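Local coordinates for hypothetical protein AF1432 (Archaeoglobus fulgidus, PDB 1YNB) that probably hydrolyses 2'-deoxyribonucleoside 5'-phosphates to the deoxyribonucleoside and phosphate, as a homodimeric, metal-dependent 5'-deoxynucleotidase of the HD-domain family, at residues V11-E16 and E102-M107; T23-W28 and T81-K86; V120-K125 and V149-D154. All coordinates share one frame; numbering follows the deposited sequence.

Interaction 1 of 3, residues V11-E16 and E102-M107; sequences VKFIHE and EQLSWM
The phenyl ring of F13 lies against the indole of W106, whose NE1 sits over the centre of one face of the F13 ring, 3.2 Å above the plane. The phenyl ring and the five-membered ring are inclined by 40°, their centroids 4.3 Å apart. Alongside, F13 CE2 touches W106 CZ2, and F13 CE1 meets the methyl L104 CD2 at 3.8 Å. The bond from CA to CB of F13 points toward 102-107, and CG is anti to the backbone N (chi1 172°). An alanine here would probably leave the indole NE1 and the L104 methyl without their aromatic partner and open a gap between the two segments. A polar layer borders this apolar patch: Q103 NE2 donates to E16 OE2 at 3.0 Å, arriving from above the carboxylate plane. The other carboxylate oxygen, E16 OE1, takes a hydrogen bond from a water that also donates to Q103 O at 2.8 Å and lies in plane at the edge of the F13 ring. In the second shell, R80 forms a salt bridge with E16 OE2, and Q103 NE2 also donates to L76 O. The contact joins helix 8-18 to the C-terminal end of helix 96-103 and the turn after it, with helix 78-81 packed against E16 and Q103; H15 of helix 8-18 meets F130 of the second subunit edge-to-face.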
loop_
_atom_site.group_PDB
_atom_site.type_symbol
_atom_site.label_atom_id
_atom_site.label_comp_id
_atom_site.label_asym_id
_atom_site.label_seq_id
_atom_site.Cartn_x
_atom_site.Cartn_y
_atom_site.Cartn_z
ATOM N N VAL A 11 -22.636 -11.646 -5.445
ATOM C CA VAL A 11 -22.363 -10.263 -5.075
ATOM C C VAL A 11 -22.220 -10.184 -3.543
ATOM O O VAL A 11 -21.289 -9.577 -3.054
ATOM C CB VAL A 11 -23.473 -9.317 -5.627
ATOM C CG1 VAL A 11 -23.431 -7.933 -4.962
ATOM C CG2 VAL A 11 -23.253 -9.162 -7.131
ATOM N N LYS A 12 -23.100 -10.819 -2.784
ATOM C CA LYS A 12 -22.933 -10.765 -1.320
ATOM C C LYS A 12 -21.605 -11.381 -0.878
ATOM O O LYS A 12 -20.952 -10.898 0.064
ATOM C CB LYS A 12 -24.117 -11.439 -0.612
ATOM C CG LYS A 12 -25.210 -10.434 -0.279
ATOM C CD LYS A 12 -26.432 -11.040 0.372
ATOM C CE LYS A 12 -27.346 -9.906 0.946
ATOM N NZ LYS A 12 -27.456 -8.659 0.076
ATOM N N PHE A 13 -21.200 -12.482 -1.522
ATOM C CA PHE A 13 -19.932 -13.095 -1.192
ATOM C C PHE A 13 -18.771 -12.116 -1.455
ATOM O O PHE A 13 -17.831 -12.036 -0.650
ATOM C CB PHE A 13 -19.721 -14.394 -2.017
ATOM C CG PHE A 13 -18.347 -14.991 -1.885
ATOM C CD1 PHE A 13 -17.962 -15.652 -0.730
ATOM C CD2 PHE A 13 -17.421 -14.891 -2.932
ATOM C CE1 PHE A 13 -16.691 -16.202 -0.613
ATOM C CE2 PHE A 13 -16.136 -15.442 -2.826
ATOM C CZ PHE A 13 -15.766 -16.097 -1.671
ATOM N N ILE A 14 -18.818 -11.364 -2.554
ATOM C CA ILE A 14 -17.721 -10.442 -2.839
ATOM C C ILE A 14 -17.680 -9.331 -1.759
ATOM O O ILE A 14 -16.594 -8.943 -1.337
ATOM C CB ILE A 14 -17.831 -9.847 -4.264
ATOM C CG1 ILE A 14 -17.548 -10.996 -5.277
ATOM C CG2 ILE A 14 -16.751 -8.754 -4.487
ATOM C CD1 ILE A 14 -17.975 -10.718 -6.756
ATOM N N HIS A 15 -18.853 -8.874 -1.328
ATOM C CA HIS A 15 -18.940 -7.855 -0.259
ATOM C C HIS A 15 -18.352 -8.478 0.990
ATOM O O HIS A 15 -17.560 -7.846 1.731
ATOM C CB HIS A 15 -20.394 -7.456 0.030
ATOM C CG HIS A 15 -20.951 -6.437 -0.922
ATOM N ND1 HIS A 15 -20.277 -5.281 -1.253
ATOM C CD2 HIS A 15 -22.112 -6.403 -1.614
ATOM C CE1 HIS A 15 -20.993 -4.586 -2.114
ATOM N NE2 HIS A 15 -22.114 -5.243 -2.351
ATOM N N GLU A 16 -18.714 -9.740 1.237
ATOM C CA GLU A 16 -18.225 -10.421 2.444
ATOM C C GLU A 16 -16.716 -10.573 2.450
ATOM O O GLU A 16 -16.070 -10.423 3.484
ATOM C CB GLU A 16 -18.897 -11.816 2.603
ATOM C CG GLU A 16 -18.305 -12.631 3.773
ATOM C CD GLU A 16 -19.073 -13.925 4.064
ATOM O OE1 GLU A 16 -20.128 -14.146 3.429
ATOM O OE2 GLU A 16 -18.631 -14.707 4.939
ATOM N N GLU A 102 -21.143 -22.801 4.471
ATOM C CA GLU A 102 -22.135 -21.763 4.251
ATOM C C GLU A 102 -21.568 -20.599 3.451
ATOM O O GLU A 102 -22.239 -20.052 2.575
ATOM C CB GLU A 102 -22.663 -21.269 5.593
ATOM C CG GLU A 102 -22.878 -22.374 6.592
ATOM C CD GLU A 102 -23.798 -21.966 7.716
ATOM O OE1 GLU A 102 -23.748 -20.786 8.133
ATOM O OE2 GLU A 102 -24.572 -22.829 8.189
ATOM N N GLN A 103 -20.326 -20.225 3.738
ATOM C CA GLN A 103 -19.713 -19.124 3.023
ATOM C C GLN A 103 -19.592 -19.410 1.529
ATOM O O GLN A 103 -19.832 -18.526 0.704
ATOM C CB GLN A 103 -18.342 -18.822 3.612
ATOM C CG GLN A 103 -17.681 -17.589 3.065
ATOM C CD GLN A 103 -16.319 -17.364 3.707
ATOM O OE1 GLN A 103 -15.459 -18.258 3.696
ATOM N NE2 GLN A 103 -16.115 -16.169 4.275
ATOM N N LEU A 104 -19.257 -20.648 1.166
ATOM C CA LEU A 104 -19.096 -20.986 -0.253
ATOM C C LEU A 104 -20.298 -21.655 -0.910
ATOM O O LEU A 104 -20.173 -22.232 -1.997
ATOM C CB LEU A 104 -17.863 -21.868 -0.443
ATOM C CG LEU A 104 -16.554 -21.171 -0.060
ATOM C CD1 LEU A 104 -15.425 -22.153 -0.130
ATOM C CD2 LEU A 104 -16.295 -19.990 -0.991
ATOM N N SER A 105 -21.460 -21.559 -0.273
ATOM C CA SER A 105 -22.683 -22.169 -0.812
ATOM C C SER A 105 -22.975 -21.754 -2.257
ATOM O O SER A 105 -23.603 -22.498 -3.011
ATOM C CB SER A 105 -23.884 -21.811 0.067
ATOM O OG SER A 105 -24.142 -20.414 0.058
ATOM N N TRP A 106 -22.513 -20.575 -2.649
ATOM C CA TRP A 106 -22.750 -20.101 -4.003
ATOM C C TRP A 106 -21.995 -20.925 -5.051
ATOM O O TRP A 106 -22.332 -20.886 -6.234
ATOM C CB TRP A 106 -22.347 -18.626 -4.140
ATOM C CG TRP A 106 -20.896 -18.382 -3.910
ATOM C CD1 TRP A 106 -20.283 -18.149 -2.715
ATOM C CD2 TRP A 106 -19.849 -18.433 -4.894
ATOM N NE1 TRP A 106 -18.919 -18.054 -2.890
ATOM C CE2 TRP A 106 -18.626 -18.226 -4.216
ATOM C CE3 TRP A 106 -19.828 -18.639 -6.285
ATOM C CZ2 TRP A 106 -17.390 -18.222 -4.876
ATOM C CZ3 TRP A 106 -18.594 -18.636 -6.945
ATOM C CH2 TRP A 106 -17.393 -18.428 -6.236
ATOM N N MET A 107 -20.965 -21.654 -4.638
ATOM C CA MET A 107 -20.210 -22.445 -5.601
ATOM C C MET A 107 -20.939 -23.741 -5.892
ATOM O O MET A 107 -21.357 -24.453 -4.971
ATOM C CB MET A 107 -18.814 -22.770 -5.081
ATOM C CG MET A 107 -17.943 -21.563 -4.877
ATOM S SD MET A 107 -16.254 -22.027 -4.493
ATOM C CE MET A 107 -15.587 -22.217 -6.172
HETATM O O HOH W 1 -20.988 -16.029 1.204
#

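Interaction 2 of 3, residues T23-W28 and T81-K86; sequences TPRSGW and TMDLHK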
loop_
_atom_site.group_PDB
_atom_site.type_symbol
_atom_site.label_atom_id
_atom_site.label_comp_id
_atom_site.label_asym_id
_atom_site.label_seq_id
_atom_site.Cartn_x
_atom_site.Cartn_y
_atom_site.Cartn_z
ATOM N N THR A 23 -10.706 -6.842 8.897
ATOM C CA THR A 23 -10.522 -7.788 9.993
ATOM C C THR A 23 -9.026 -7.758 10.367
ATOM O O THR A 23 -8.163 -8.186 9.600
ATOM C CB THR A 23 -10.892 -9.239 9.543
ATOM O OG1 THR A 23 -12.263 -9.283 9.132
ATOM C CG2 THR A 23 -10.680 -10.205 10.674
ATOM N N PRO A 24 -8.688 -7.239 11.556
ATOM C CA PRO A 24 -7.260 -7.229 11.879
ATOM C C PRO A 24 -6.668 -8.610 12.124
ATOM O O PRO A 24 -7.384 -9.531 12.544
ATOM C CB PRO A 24 -7.188 -6.365 13.162
ATOM C CG PRO A 24 -8.473 -6.610 13.794
ATOM C CD PRO A 24 -9.503 -6.653 12.643
ATOM N N ARG A 25 -5.370 -8.746 11.846
ATOM C CA ARG A 25 -4.622 -9.952 12.189
ATOM C C ARG A 25 -4.450 -9.666 13.709
ATOM O O ARG A 25 -3.621 -8.863 14.114
ATOM C CB ARG A 25 -3.312 -9.957 11.426
ATOM C CG ARG A 25 -3.604 -10.459 9.949
ATOM C CD ARG A 25 -3.515 -12.026 9.950
ATOM N NE ARG A 25 -2.121 -12.425 10.026
ATOM C CZ ARG A 25 -1.737 -13.706 10.125
ATOM N NH1 ARG A 25 -2.678 -14.646 10.162
ATOM N NH2 ARG A 25 -0.462 -14.038 10.193
ATOM N N SER A 26 -5.260 -10.363 14.510
ATOM C CA SER A 26 -5.370 -10.101 15.955
ATOM C C SER A 26 -4.228 -10.298 16.901
ATOM O O SER A 26 -4.204 -9.619 17.958
ATOM C CB SER A 26 -6.583 -10.862 16.522
ATOM O OG SER A 26 -6.352 -12.264 16.409
ATOM N N GLY A 27 -3.335 -11.226 16.579
ATOM C CA GLY A 27 -2.182 -11.535 17.416
ATOM C C GLY A 27 -1.305 -10.336 17.671
ATOM O O GLY A 27 -0.658 -10.227 18.733
ATOM N N TRP A 28 -1.269 -9.412 16.707
ATOM C CA TRP A 28 -0.460 -8.213 16.876
ATOM C C TRP A 28 -0.987 -7.161 17.844
ATOM O O TRP A 28 -0.198 -6.370 18.360
ATOM C CB TRP A 28 -0.279 -7.481 15.571
ATOM C CG TRP A 28 0.217 -8.361 14.427
ATOM C CD1 TRP A 28 -0.469 -8.648 13.283
ATOM C CD2 TRP A 28 1.475 -9.037 14.340
ATOM N NE1 TRP A 28 0.293 -9.477 12.469
ATOM C CE2 TRP A 28 1.494 -9.731 13.099
ATOM C CE3 TRP A 28 2.596 -9.141 15.187
ATOM C CZ2 TRP A 28 2.576 -10.502 12.700
ATOM C CZ3 TRP A 28 3.678 -9.918 14.793
ATOM C CH2 TRP A 28 3.663 -10.591 13.549
ATOM N N THR A 81 -15.644 -15.770 11.331
ATOM C CA THR A 81 -15.141 -16.246 12.628
ATOM C C THR A 81 -14.080 -15.410 13.319
ATOM O O THR A 81 -13.788 -15.641 14.497
ATOM C CB THR A 81 -14.568 -17.674 12.517
ATOM O OG1 THR A 81 -13.303 -17.631 11.849
ATOM C CG2 THR A 81 -15.516 -18.565 11.717
ATOM N N MET A 82 -13.518 -14.440 12.600
ATOM C CA MET A 82 -12.449 -13.594 13.125
ATOM C C MET A 82 -11.138 -14.374 13.120
ATOM O O MET A 82 -11.133 -15.615 12.989
ATOM C CB MET A 82 -12.742 -13.134 14.561
ATOM C CG MET A 82 -14.063 -12.381 14.725
ATOM S SD MET A 82 -14.406 -11.939 16.474
ATOM C CE MET A 82 -13.021 -10.715 16.748
ATOM N N ASP A 83 -10.031 -13.643 13.226
ATOM C CA ASP A 83 -8.707 -14.247 13.270
ATOM C C ASP A 83 -8.529 -14.673 14.720
ATOM O O ASP A 83 -8.187 -13.848 15.564
ATOM C CB ASP A 83 -7.623 -13.218 12.903
ATOM C CG ASP A 83 -6.214 -13.761 13.070
ATOM O OD1 ASP A 83 -5.247 -12.975 12.950
ATOM O OD2 ASP A 83 -6.060 -14.980 13.318
ATOM N N LEU A 84 -8.797 -15.943 15.023
ATOM C CA LEU A 84 -8.628 -16.414 16.404
ATOM C C LEU A 84 -7.137 -16.590 16.704
ATOM O O LEU A 84 -6.505 -17.525 16.211
ATOM C CB LEU A 84 -9.372 -17.744 16.623
ATOM C CG LEU A 84 -10.875 -17.685 16.326
ATOM C CD1 LEU A 84 -11.493 -19.078 16.458
ATOM C CD2 LEU A 84 -11.549 -16.704 17.269
ATOM N N HIS A 85 -6.570 -15.684 17.500
ATOM C CA HIS A 85 -5.151 -15.777 17.844
ATOM C C HIS A 85 -4.861 -16.915 18.834
ATOM O O HIS A 85 -5.768 -17.444 19.486
ATOM C CB HIS A 85 -4.626 -14.438 18.412
ATOM C CG HIS A 85 -5.358 -13.953 19.625
ATOM N ND1 HIS A 85 -6.174 -12.841 19.607
ATOM C CD2 HIS A 85 -5.408 -14.436 20.893
ATOM C CE1 HIS A 85 -6.696 -12.657 20.810
ATOM N NE2 HIS A 85 -6.246 -13.612 21.608
ATOM N N LYS A 86 -3.581 -17.274 18.929
ATOM C CA LYS A 86 -3.080 -18.347 19.800
ATOM C C LYS A 86 -3.695 -18.403 21.202
ATOM O O LYS A 86 -4.156 -19.461 21.645
ATOM C CB LYS A 86 -1.561 -18.226 19.935
ATOM C CG LYS A 86 -0.874 -17.683 18.679
ATOM C CD LYS A 86 -1.263 -16.213 18.395
ATOM C CE LYS A 86 -1.087 -15.877 16.916
ATOM N NZ LYS A 86 -1.603 -14.529 16.541
HETATM O O HOH W 2 -9.741 -10.758 13.775
HETATM O O HOH W 3 -2.831 -12.754 14.187
#
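S26 OG bonds both ways between the loops 23-28 and 81-86, donating to D83 O at 2.6 Å and accepting from H85 ND1 at 3.3 Å. The hydroxyl lies between the backbone N and the carbonyl carbon (chi1 65°), a placing that lets it meet both partners, and the imidazole presents its edge, with S26 OG only 11° out of the ring plane. Next to these two bonds, D83 OD1 takes a weak hydrogen bond from S26 N and sits 3.2 Å from R25 CA. The guanidinium of R25 contributes charge alone, R25 NH1 staying 4.1 Å from D83 OD1 and the oxygen lying well out of the guanidinium plane; R25 NE salt-bridges E37. Between G27, D83 and K86 a water accepts from G27 N, donates to D83 OD1 at 2.7 Å and takes a weak bond from K86 NZ. A side chain at G27 would run into K86 NZ, which lies 3.2 Å from G27 CA. The fit is looser at T23 and P24, where another water bridges P24 O and D83 N and T23 CG2 comes no nearer than 4.3 Å to D83 N. R25 also reaches H42 of helix 39-56, part of a cluster consistent with the HD-domain motif. This surface contact joins the loop between helices 8-18 and 39-56 to the one following helix 78-81; D83 touches helix 39-56 and W28 helix 117-135.

Interaction 3 of 3, residues V120-K125 and V149-D154; sequences VSDADK and VELKTD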
loop_
_atom_site.group_PDB
_atom_site.type_symbol
_atom_site.label_atom_id
_atom_site.label_comp_id
_atom_site.label_asym_id
_atom_site.label_seq_id
_atom_site.Cartn_x
_atom_site.Cartn_y
_atom_site.Cartn_z
ATOM N N VAL A 120 0.491 -23.900 0.951
ATOM C CA VAL A 120 -0.347 -22.910 1.611
ATOM C C VAL A 120 0.047 -22.831 3.078
ATOM O O VAL A 120 0.203 -21.734 3.637
ATOM C CB VAL A 120 -1.847 -23.270 1.495
ATOM C CG1 VAL A 120 -2.715 -22.221 2.229
ATOM C CG2 VAL A 120 -2.247 -23.301 0.011
ATOM N N SER A 121 0.217 -23.993 3.697
ATOM C CA SER A 121 0.577 -24.063 5.110
ATOM C C SER A 121 1.918 -23.382 5.384
ATOM O O SER A 121 2.024 -22.593 6.326
ATOM C CB SER A 121 0.655 -25.529 5.571
ATOM O OG SER A 121 0.847 -25.596 6.978
ATOM N N ASP A 122 2.933 -23.697 4.582
ATOM C CA ASP A 122 4.253 -23.101 4.744
ATOM C C ASP A 122 4.204 -21.585 4.452
ATOM O O ASP A 122 4.879 -20.783 5.128
ATOM C CB ASP A 122 5.265 -23.718 3.784
ATOM C CG ASP A 122 5.987 -24.960 4.365
ATOM O OD1 ASP A 122 5.673 -25.430 5.489
ATOM O OD2 ASP A 122 6.883 -25.445 3.671
ATOM N N ALA A 123 3.432 -21.207 3.440
ATOM C CA ALA A 123 3.345 -19.775 3.068
ATOM C C ALA A 123 2.712 -18.929 4.172
ATOM O O ALA A 123 3.136 -17.784 4.386
ATOM C CB ALA A 123 2.551 -19.611 1.732
ATOM N N ASP A 124 1.698 -19.480 4.836
ATOM C CA ASP A 124 0.966 -18.844 5.941
ATOM C C ASP A 124 1.997 -18.547 7.034
ATOM O O ASP A 124 2.116 -17.409 7.511
ATOM C CB ASP A 124 -0.096 -19.827 6.466
ATOM C CG ASP A 124 -0.812 -19.330 7.715
ATOM O OD1 ASP A 124 -1.263 -20.179 8.512
ATOM O OD2 ASP A 124 -0.957 -18.096 7.913
ATOM N N LYS A 125 2.748 -19.562 7.426
ATOM C CA LYS A 125 3.784 -19.386 8.471
ATOM C C LYS A 125 4.962 -18.499 8.045
ATOM O O LYS A 125 5.509 -17.728 8.844
ATOM C CB LYS A 125 4.325 -20.762 8.886
ATOM C CG LYS A 125 3.273 -21.656 9.484
ATOM C CD LYS A 125 3.955 -22.967 9.877
ATOM C CE LYS A 125 3.012 -24.149 9.861
ATOM N NZ LYS A 125 3.873 -25.379 9.745
ATOM N N VAL A 149 9.834 -21.514 13.909
ATOM C CA VAL A 149 8.779 -21.764 12.946
ATOM C C VAL A 149 9.020 -23.119 12.336
ATOM O O VAL A 149 10.121 -23.405 11.874
ATOM C CB VAL A 149 8.766 -20.698 11.837
ATOM C CG1 VAL A 149 7.762 -21.082 10.744
ATOM C CG2 VAL A 149 8.385 -19.372 12.436
ATOM N N GLU A 150 7.979 -23.946 12.350
ATOM C CA GLU A 150 8.052 -25.292 11.803
ATOM C C GLU A 150 7.523 -25.289 10.373
ATOM O O GLU A 150 6.321 -25.245 10.162
ATOM C CB GLU A 150 7.199 -26.240 12.648
ATOM C CG GLU A 150 7.448 -26.196 14.154
ATOM C CD GLU A 150 8.847 -26.657 14.553
ATOM O OE1 GLU A 150 9.000 -27.184 15.679
ATOM O OE2 GLU A 150 9.796 -26.483 13.753
ATOM N N LEU A 151 8.424 -25.320 9.403
ATOM C CA LEU A 151 8.038 -25.333 8.002
ATOM C C LEU A 151 8.231 -26.760 7.530
ATOM O O LEU A 151 9.036 -27.487 8.110
ATOM C CB LEU A 151 8.933 -24.386 7.208
ATOM C CG LEU A 151 8.767 -22.916 7.652
ATOM C CD1 LEU A 151 9.904 -22.074 7.103
ATOM C CD2 LEU A 151 7.406 -22.385 7.202
ATOM N N LYS A 152 7.512 -27.153 6.478
ATOM C CA LYS A 152 7.605 -28.513 5.956
ATOM C C LYS A 152 8.450 -28.633 4.702
ATOM O O LYS A 152 9.174 -29.627 4.550
ATOM C CB LYS A 152 6.211 -29.062 5.640
ATOM C CG LYS A 152 5.188 -29.055 6.772
ATOM C CD LYS A 152 3.831 -29.485 6.201
ATOM C CE LYS A 152 2.633 -29.009 7.032
ATOM N NZ LYS A 152 1.345 -28.995 6.239
ATOM N N THR A 153 8.382 -27.653 3.804
ATOM C CA THR A 153 9.141 -27.743 2.554
ATOM C C THR A 153 10.558 -27.205 2.599
ATOM O O THR A 153 10.868 -26.298 3.368
ATOM C CB THR A 153 8.406 -27.060 1.376
ATOM O OG1 THR A 153 8.478 -25.624 1.503
ATOM C CG2 THR A 153 6.954 -27.488 1.357
ATOM N N ASP A 154 11.435 -27.782 1.779
ATOM C CA ASP A 154 12.816 -27.341 1.747
ATOM C C ASP A 154 12.904 -25.914 1.221
ATOM O O ASP A 154 13.812 -25.170 1.587
ATOM C CB ASP A 154 13.665 -28.237 0.845
ATOM C CG ASP A 154 13.963 -29.606 1.474
ATOM O OD1 ASP A 154 13.725 -29.813 2.693
ATOM O OD2 ASP A 154 14.452 -30.471 0.713
#
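D122 OD2 is gripped twice by one residue, accepting from T153 N at 2.7 Å and from T153 OG1 at the same distance. The amide uses the syn lone pair of D122 OD2, whereas the hydroxyl meets that oxygen nearly along its C-O axis. D122 OD1 is held as well: K152 N donates to its syn lone pair at 2.7 Å, with an almost straight N-H...O angle of 171°. Two successive backbone amides and a hydroxyl thus fix the rotation of this buried carboxylate, and such a set of donors would probably favour its ionised form. T153 OG1 stands between its own backbone N and carbonyl carbon (chi1 74°) and also accepts from A156 N, so that T153 is the N-cap of helix 154-166 while its hydroxyl proton goes to the aspartate. One helical turn on from D122, K125 CB rests against V149 CG1 and L151 CD2, each at 3.9 Å, and its extended chain leads NZ to E150 O, though the modelled separation is too short to be trusted. On the side of S121, K152 NZ lies 3.5 Å from S121 OG. D124, on the same helix, converges with H42, H74 and D75 in a cluster consistent with the metal-binding motif of HD domains, though no metal is bound to them here. The contact anchors the loop leading into helix 154-166 upon helix 117-135, whose D122 also touches L53 of helix 39-56.

How the interactions relate
From the N terminus, helix 8-18 supplies the first half of interaction 1, and the loop after it the first half of interaction 2. The chain then runs through helices 39-56, 61-73 and 78-81 before interaction 2 closes at 81-86; interaction 1 closes later, at 102-107, so the shorter loop lies wholly within the longer one. Interaction 3 follows in series, returning 149-154 to helix 117-135. Interactions 1 and 3 stand on opposite sides of the chain's centre, their own centres about 28 Å apart, whereas interactions 2 and 3 approach to about 4 Å between nearest atoms without touching. Both of these adjoin helix 39-56.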